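Local coordinates for uncharacterized protein (Vanderwaltozyma polyspora, PDB 5THE) that probably binds guide RNA as an Argonaute, this chain being the C-terminal lobe that carries the Piwi domain, at residues V115-S120 with N233-M238; Y186-L191 with D221-N226. All coordinates share one frame; numbering follows the deposited sequence.

Interactions 1 and 2 lie about 11 Å apart, centre to centre, and pack helices 228-241 and 220-223 against the same parallel sheet, in what is in all likelihood the MID domain of this Argonaute lobe. The two helices follow each other in the chain, and M238 of interaction 1 continues into interaction 2: its CE lies 4.0 Å from CD1 of L188, and its CA 3.5 Å from OH of Y186. The apolar sides of the two segments 221-226 and 233-238 thus meet the sheet, while N222, N233 and K237 on them face RNA chain B. N222 takes the phosphate of A2 and K237 that of A3, so both contacts lie directly behind the RNA-binding surface.

Interaction 1: V115-S120 with N233-M238; sequences VDFNVS and NVVMKM. With nucleotides of chain B.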
loop_
_atom_site.group_PDB
_atom_site.type_symbol
_atom_site.label_atom_id
_atom_site.label_comp_id
_atom_site.label_asym_id
_atom_site.label_seq_id
_atom_site.Cartn_x
_atom_site.Cartn_y
_atom_site.Cartn_z
ATOM N N VAL A 115 -9.509 -3.139 18.986
ATOM C CA VAL A 115 -8.213 -3.768 19.194
ATOM C C VAL A 115 -7.928 -3.773 20.686
ATOM O O VAL A 115 -7.841 -2.711 21.318
ATOM C CB VAL A 115 -7.102 -3.032 18.432
ATOM C CG1 VAL A 115 -5.799 -3.784 18.579
ATOM C CG2 VAL A 115 -7.505 -2.858 16.974
ATOM N N ASP A 116 -7.767 -4.961 21.239
ATOM C CA ASP A 116 -7.593 -5.160 22.672
ATOM C C ASP A 116 -6.136 -5.544 22.916
ATOM O O ASP A 116 -5.714 -6.657 22.575
ATOM C CB ASP A 116 -8.571 -6.227 23.173
ATOM C CG ASP A 116 -8.486 -6.458 24.670
ATOM O OD1 ASP A 116 -8.031 -5.551 25.404
ATOM O OD2 ASP A 116 -8.893 -7.561 25.109
ATOM N N PHE A 117 -5.366 -4.612 23.465
ATOM C CA PHE A 117 -3.973 -4.845 23.819
ATOM C C PHE A 117 -3.825 -4.970 25.325
ATOM O O PHE A 117 -4.517 -4.300 26.094
ATOM C CB PHE A 117 -3.059 -3.710 23.345
ATOM C CG PHE A 117 -2.687 -3.789 21.897
ATOM C CD1 PHE A 117 -1.984 -4.876 21.409
ATOM C CD2 PHE A 117 -3.020 -2.770 21.030
ATOM C CE1 PHE A 117 -1.635 -4.945 20.078
ATOM C CE2 PHE A 117 -2.672 -2.835 19.694
ATOM C CZ PHE A 117 -1.988 -3.922 19.216
ATOM N N ASN A 118 -2.893 -5.826 25.730
ATOM C CA ASN A 118 -2.422 -5.916 27.103
ATOM C C ASN A 118 -1.062 -5.222 27.130
ATOM O O ASN A 118 -0.127 -5.671 26.461
ATOM C CB ASN A 118 -2.338 -7.389 27.522
ATOM C CG ASN A 118 -1.663 -7.605 28.876
ATOM O OD1 ASN A 118 -1.339 -6.668 29.605
ATOM N ND2 ASN A 118 -1.454 -8.868 29.211
ATOM N N VAL A 119 -0.961 -4.112 27.865
ATOM C CA VAL A 119 0.276 -3.328 27.894
ATOM C C VAL A 119 0.904 -3.397 29.280
ATOM O O VAL A 119 1.587 -2.461 29.710
ATOM C CB VAL A 119 0.039 -1.856 27.502
ATOM C CG1 VAL A 119 -0.444 -1.745 26.067
ATOM C CG2 VAL A 119 -0.961 -1.209 28.450
ATOM N N SER A 120 0.670 -4.501 29.989
ATOM C CA SER A 120 1.161 -4.618 31.357
ATOM C C SER A 120 2.659 -4.907 31.409
ATOM O O SER A 120 3.320 -4.532 32.382
ATOM C CB SER A 120 0.376 -5.700 32.103
ATOM O OG SER A 120 0.525 -6.961 31.478
ATOM N N ASN A 233 -4.511 6.201 14.275
ATOM C CA ASN A 233 -3.773 5.950 13.042
ATOM C C ASN A 233 -2.729 4.859 13.236
ATOM O O ASN A 233 -2.577 3.986 12.378
ATOM C CB ASN A 233 -3.125 7.244 12.548
ATOM C CG ASN A 233 -4.156 8.241 12.032
ATOM O OD1 ASN A 233 -5.284 7.874 11.733
ATOM N ND2 ASN A 233 -3.770 9.500 11.932
ATOM N N VAL A 234 -1.999 4.906 14.357
ATOM C CA VAL A 234 -0.970 3.907 14.632
ATOM C C VAL A 234 -1.568 2.509 14.594
ATOM O O VAL A 234 -1.015 1.594 13.973
ATOM C CB VAL A 234 -0.291 4.192 15.986
ATOM C CG1 VAL A 234 0.475 2.954 16.471
ATOM C CG2 VAL A 234 0.657 5.406 15.873
ATOM N N VAL A 235 -2.710 2.321 15.261
ATOM C CA VAL A 235 -3.258 0.976 15.401
ATOM C C VAL A 235 -3.874 0.486 14.101
ATOM O O VAL A 235 -4.054 -0.722 13.932
ATOM C CB VAL A 235 -4.269 0.941 16.570
ATOM C CG1 VAL A 235 -5.611 1.561 16.173
ATOM C CG2 VAL A 235 -4.429 -0.479 17.121
ATOM N N MET A 236 -4.200 1.387 13.166
ATOM C CA MET A 236 -4.615 0.933 11.844
ATOM C C MET A 236 -3.570 -0.001 11.264
ATOM O O MET A 236 -3.886 -1.097 10.776
ATOM C CB MET A 236 -4.847 2.125 10.918
ATOM C CG MET A 236 -6.073 2.965 11.304
ATOM S SD MET A 236 -6.479 4.237 10.110
ATOM C CE MET A 236 -7.554 3.388 8.959
ATOM N N LYS A 237 -2.304 0.403 11.373
ATOM C CA LYS A 237 -1.203 -0.385 10.831
ATOM C C LYS A 237 -1.016 -1.673 11.613
ATOM O O LYS A 237 -0.824 -2.737 11.020
ATOM C CB LYS A 237 0.082 0.462 10.828
ATOM C CG LYS A 237 -0.014 1.672 9.892
ATOM C CD LYS A 237 0.556 2.966 10.495
ATOM C CE LYS A 237 2.074 2.917 10.692
ATOM N NZ LYS A 237 2.860 2.755 9.423
ATOM N N MET A 238 -1.072 -1.594 12.946
ATOM C CA MET A 238 -0.949 -2.790 13.771
ATOM C C MET A 238 -2.014 -3.806 13.404
ATOM O O MET A 238 -1.723 -4.995 13.218
ATOM C CB MET A 238 -1.071 -2.417 15.245
ATOM C CG MET A 238 0.023 -1.470 15.727
ATOM S SD MET A 238 -0.257 -1.062 17.461
ATOM C CE MET A 238 1.320 -0.302 17.911
ATOM P P A B 2 5.869 8.507 13.591
ATOM O OP1 A B 2 6.385 9.628 12.765
ATOM O OP2 A B 2 5.651 8.669 15.063
ATOM O "O5'" A B 2 4.517 7.992 12.930
ATOM C "C5'" A B 2 3.968 6.716 13.270
ATOM C "C4'" A B 2 2.513 6.643 12.906
ATOM O "O4'" A B 2 1.765 7.532 13.763
ATOM C "C3'" A B 2 2.157 7.115 11.509
ATOM O "O3'" A B 2 2.396 6.137 10.538
ATOM C "C2'" A B 2 0.690 7.490 11.654
ATOM O "O2'" A B 2 -0.111 6.319 11.729
ATOM C "C1'" A B 2 0.705 8.128 13.035
ATOM N N9 A B 2 0.980 9.578 13.004
ATOM C C8 A B 2 2.213 10.181 12.997
ATOM N N7 A B 2 2.172 11.483 13.021
ATOM C C5 A B 2 0.808 11.752 13.077
ATOM C C6 A B 2 0.113 12.956 13.124
ATOM N N6 A B 2 0.756 14.125 13.128
ATOM N N1 A B 2 -1.246 12.901 13.158
ATOM C C2 A B 2 -1.834 11.691 13.150
ATOM N N3 A B 2 -1.277 10.471 13.105
ATOM C C4 A B 2 0.055 10.590 13.063
ATOM P P A B 3 2.827 6.579 9.065
ATOM O OP1 A B 3 3.094 5.270 8.397
ATOM O OP2 A B 3 3.887 7.629 9.127
ATOM O "O5'" A B 3 1.503 7.242 8.466
ATOM C "C5'" A B 3 0.332 6.459 8.302
ATOM C "C4'" A B 3 -0.866 7.318 8.007
ATOM O "O4'" A B 3 -1.215 8.134 9.154
ATOM C "C3'" A B 3 -0.695 8.324 6.885
ATOM O "O3'" A B 3 -0.832 7.716 5.626
ATOM C "C2'" A B 3 -1.792 9.330 7.189
ATOM O "O2'" A B 3 -3.058 8.822 6.781
ATOM C "C1'" A B 3 -1.736 9.370 8.718
ATOM N N9 A B 3 -0.808 10.420 9.133
ATOM C C8 A B 3 0.568 10.356 9.169
ATOM N N7 A B 3 1.119 11.491 9.529
ATOM C C5 A B 3 0.039 12.331 9.733
ATOM C C6 A B 3 -0.011 13.664 10.120
ATOM N N6 A B 3 1.105 14.367 10.387
ATOM N N1 A B 3 -1.239 14.215 10.225
ATOM C C2 A B 3 -2.321 13.460 9.945
ATOM N N3 A B 3 -2.404 12.184 9.555
ATOM C C4 A B 3 -1.160 11.690 9.473
#
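V115, just before strand 117-118 of the parallel, Rossmann-like sheet of the probable MID domain, and F117, on that strand, pack against V235 and M238 of helix 228-241. The apolar contacts centre on one methyl: V235 CG2 lies anti to its backbone N, facing the branch of V115, where CB, CG1 and CG2 are all about 3.9 Å away. The same methyl meets the edge of the F117 ring near its plane, 3.9 Å from CE2. Compact valines suit this close approach, and V110 and F106 of helix 95-111 add to the packing.

A Met-aromatic contact completes it. M238 runs extended beyond CG (chi2 178°), setting SD 3.7 Å from F117 CE2, oblique to the ring.

Beyond the packing, N118 forms an Asx turn: its OD1 accepts from both N and OG of S120, a double grip that fixes the amide.

Polar contacts with RNA chain B come from the helix. N233 ND2 lies 2.9 Å from N3 of A2. NZ of K237, whose chain bends at three torsions, also meets I549 O and a further RNA phosphate, and it donates to OP1 of A3 at 2.7 Å.

Interaction 2: Y186-L191 with D221-N226; sequences YILYVL and DNFKKN. With nucleotides of chain B.
Strand 185-191 of the parallel sheet and the short helix 220-223, which follows the neighbouring parallel strand 215-219, meet through L188, V190 and F223. L188 and V190 project from one face of the strand, as the alternation of a beta-strand requires, and branched aliphatic side chains there give a compact apolar surface that a phenyl ring can pack against. CD2 of L188 touches the far end of F223, 4.0 Å from both CE2 and CZ, while CG2 of V190 comes more loosely to CD2 at 4.4 Å. Both methyls approach the ring obliquely. The phenyl gets there because CG of F223 stands anti to its own backbone N (chi1 -173°), sending the ring from the helix toward the strand; V218 and, from helix 95-111, S102 and M103 enclose it further. On the opposite face of the strand a methyl, CG2 of I187, sits 3.7 Å above the centre of the Y189 ring.

The chain then turns away: F223 to N226 form a type I turn closed by N226 N to F223 O at 3.0 Å, and N226 leaves helical geometry with positive phi (61°), a conformation asparagine tolerates well. K224 and N226 tie this turn to helix 95-111, through a salt bridge with E98 and a hydrogen bond with S102.

Beside F223, N222 looks to RNA chain B instead. Its ND2 donates to OP2 of A2 at 3.2 Å in a practically straight bond (179°), an amide being a neutral donor able to grip a phosphate oxygen. L191, at the end of the strand, packs on a uracil base. Parallel strands backed by helices, with RNA held near a strand's C-terminal end, are typical of the Rossmann-like MID domain of Argonautes.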
loop_
_atom_site.group_PDB
_atom_site.type_symbol
_atom_site.label_atom_id
_atom_site.label_comp_id
_atom_site.label_asym_id
_atom_site.label_seq_id
_atom_site.Cartn_x
_atom_site.Cartn_y
_atom_site.Cartn_z
ATOM N N TYR A 186 3.142 -8.155 20.300
ATOM C CA TYR A 186 3.376 -7.118 19.310
ATOM C C TYR A 186 4.386 -6.151 19.891
ATOM O O TYR A 186 4.226 -5.700 21.031
ATOM C CB TYR A 186 2.070 -6.388 18.969
ATOM C CG TYR A 186 2.152 -5.596 17.688
ATOM C CD1 TYR A 186 2.830 -4.379 17.643
ATOM C CD2 TYR A 186 1.569 -6.074 16.516
ATOM C CE1 TYR A 186 2.922 -3.657 16.473
ATOM C CE2 TYR A 186 1.651 -5.359 15.335
ATOM C CZ TYR A 186 2.330 -4.152 15.322
ATOM O OH TYR A 186 2.424 -3.434 14.164
ATOM N N ILE A 187 5.433 -5.846 19.131
ATOM C CA ILE A 187 6.480 -4.958 19.612
ATOM C C ILE A 187 6.186 -3.532 19.174
ATOM O O ILE A 187 5.925 -3.278 17.996
ATOM C CB ILE A 187 7.857 -5.392 19.100
ATOM C CG1 ILE A 187 8.272 -6.713 19.730
ATOM C CG2 ILE A 187 8.885 -4.304 19.419
ATOM C CD1 ILE A 187 9.376 -7.362 18.967
ATOM N N LEU A 188 6.274 -2.596 20.111
ATOM C CA LEU A 188 6.215 -1.168 19.800
ATOM C C LEU A 188 7.590 -0.567 20.065
ATOM O O LEU A 188 7.998 -0.406 21.218
ATOM C CB LEU A 188 5.133 -0.471 20.620
ATOM C CG LEU A 188 5.049 1.043 20.428
ATOM C CD1 LEU A 188 4.790 1.396 18.954
ATOM C CD2 LEU A 188 3.977 1.633 21.348
ATOM N N TYR A 189 8.324 -0.269 19.003
ATOM C CA TYR A 189 9.583 0.440 19.156
ATOM C C TYR A 189 9.282 1.925 19.339
ATOM O O TYR A 189 8.626 2.541 18.489
ATOM C CB TYR A 189 10.477 0.212 17.942
ATOM C CG TYR A 189 11.042 -1.181 17.836
ATOM C CD1 TYR A 189 11.859 -1.698 18.841
ATOM C CD2 TYR A 189 10.808 -1.967 16.706
ATOM C CE1 TYR A 189 12.394 -2.964 18.740
ATOM C CE2 TYR A 189 11.341 -3.246 16.601
ATOM C CZ TYR A 189 12.135 -3.738 17.623
ATOM O OH TYR A 189 12.674 -5.005 17.536
ATOM N N VAL A 190 9.740 2.492 20.451
ATOM C CA VAL A 190 9.555 3.910 20.751
ATOM C C VAL A 190 10.905 4.583 20.556
ATOM O O VAL A 190 11.834 4.373 21.348
ATOM C CB VAL A 190 9.020 4.125 22.172
ATOM C CG1 VAL A 190 8.849 5.608 22.474
ATOM C CG2 VAL A 190 7.677 3.387 22.343
ATOM N N LEU A 191 11.024 5.386 19.502
ATOM C CA LEU A 191 12.317 5.960 19.124
ATOM C C LEU A 191 12.538 7.280 19.842
ATOM O O LEU A 191 11.704 8.185 19.751
ATOM C CB LEU A 191 12.403 6.182 17.613
ATOM C CG LEU A 191 11.931 5.005 16.770
ATOM C CD1 LEU A 191 11.983 5.368 15.305
ATOM C CD2 LEU A 191 12.769 3.766 17.053
ATOM N N ASP A 221 8.566 11.780 20.566
ATOM C CA ASP A 221 8.017 13.131 20.713
ATOM C C ASP A 221 6.628 13.247 20.105
ATOM O O ASP A 221 5.871 14.145 20.490
ATOM C CB ASP A 221 8.945 14.188 20.113
ATOM C CG ASP A 221 10.192 14.419 20.970
ATOM O OD1 ASP A 221 10.149 14.114 22.183
ATOM O OD2 ASP A 221 11.215 14.906 20.435
ATOM N N ASN A 222 6.262 12.340 19.202
ATOM C CA ASN A 222 4.886 12.282 18.728
ATOM C C ASN A 222 4.009 11.486 19.682
ATOM O O ASN A 222 2.962 11.969 20.132
ATOM C CB ASN A 222 4.827 11.651 17.338
ATOM C CG ASN A 222 5.501 12.482 16.291
ATOM O OD1 ASN A 222 5.591 13.701 16.414
ATOM N ND2 ASN A 222 5.982 11.824 15.236
ATOM N N PHE A 223 4.423 10.251 19.973
ATOM C CA PHE A 223 3.624 9.340 20.786
ATOM C C PHE A 223 3.281 9.962 22.130
ATOM O O PHE A 223 2.141 9.860 22.601
ATOM C CB PHE A 223 4.400 8.031 20.978
ATOM C CG PHE A 223 3.622 6.938 21.665
ATOM C CD1 PHE A 223 2.289 6.713 21.353
ATOM C CD2 PHE A 223 4.234 6.116 22.604
ATOM C CE1 PHE A 223 1.578 5.703 21.986
ATOM C CE2 PHE A 223 3.528 5.091 23.235
ATOM C CZ PHE A 223 2.198 4.889 22.921
ATOM N N LYS A 224 4.254 10.635 22.750
ATOM C CA LYS A 224 4.075 11.187 24.089
ATOM C C LYS A 224 2.985 12.255 24.161
ATOM O O LYS A 224 2.578 12.619 25.268
ATOM C CB LYS A 224 5.409 11.757 24.592
ATOM C CG LYS A 224 5.733 13.132 24.060
ATOM C CD LYS A 224 7.192 13.488 24.329
ATOM C CE LYS A 224 7.609 13.119 25.745
ATOM N NZ LYS A 224 6.769 13.785 26.774
ATOM N N LYS A 225 2.499 12.765 23.026
ATOM C CA LYS A 225 1.416 13.744 23.065
ATOM C C LYS A 225 0.086 13.120 23.470
ATOM O O LYS A 225 -0.835 13.846 23.844
ATOM C CB LYS A 225 1.253 14.429 21.703
ATOM C CG LYS A 225 2.483 15.179 21.206
ATOM C CD LYS A 225 2.273 15.598 19.765
ATOM C CE LYS A 225 3.532 16.199 19.185
ATOM N NZ LYS A 225 3.400 16.624 17.766
ATOM N N ASN A 226 -0.041 11.800 23.385
ATOM C CA ASN A 226 -1.248 11.091 23.822
ATOM C C ASN A 226 -2.489 11.534 23.048
ATOM O O ASN A 226 -3.570 11.699 23.612
ATOM C CB ASN A 226 -1.458 11.245 25.330
ATOM C CG ASN A 226 -0.289 10.705 26.122
ATOM O OD1 ASN A 226 0.290 9.685 25.750
ATOM N ND2 ASN A 226 0.080 11.393 27.204
ATOM P P A B 2 5.869 8.507 13.591
ATOM O OP1 A B 2 6.385 9.628 12.765
ATOM O OP2 A B 2 5.651 8.669 15.063
ATOM O "O5'" A B 2 4.517 7.992 12.930
ATOM C "C5'" A B 2 3.968 6.716 13.270
ATOM C "C4'" A B 2 2.513 6.643 12.906
ATOM O "O4'" A B 2 1.765 7.532 13.763
ATOM C "C3'" A B 2 2.157 7.115 11.509
ATOM O "O3'" A B 2 2.396 6.137 10.538
ATOM C "C2'" A B 2 0.690 7.490 11.654
ATOM O "O2'" A B 2 -0.111 6.319 11.729
ATOM C "C1'" A B 2 0.705 8.128 13.035
ATOM N N9 A B 2 0.980 9.578 13.004
ATOM C C8 A B 2 2.213 10.181 12.997
ATOM N N7 A B 2 2.172 11.483 13.021
ATOM C C5 A B 2 0.808 11.752 13.077
ATOM C C6 A B 2 0.113 12.956 13.124
ATOM N N6 A B 2 0.756 14.125 13.128
ATOM N N1 A B 2 -1.246 12.901 13.158
ATOM C C2 A B 2 -1.834 11.691 13.150
ATOM N N3 A B 2 -1.277 10.471 13.105
ATOM C C4 A B 2 0.055 10.590 13.063
#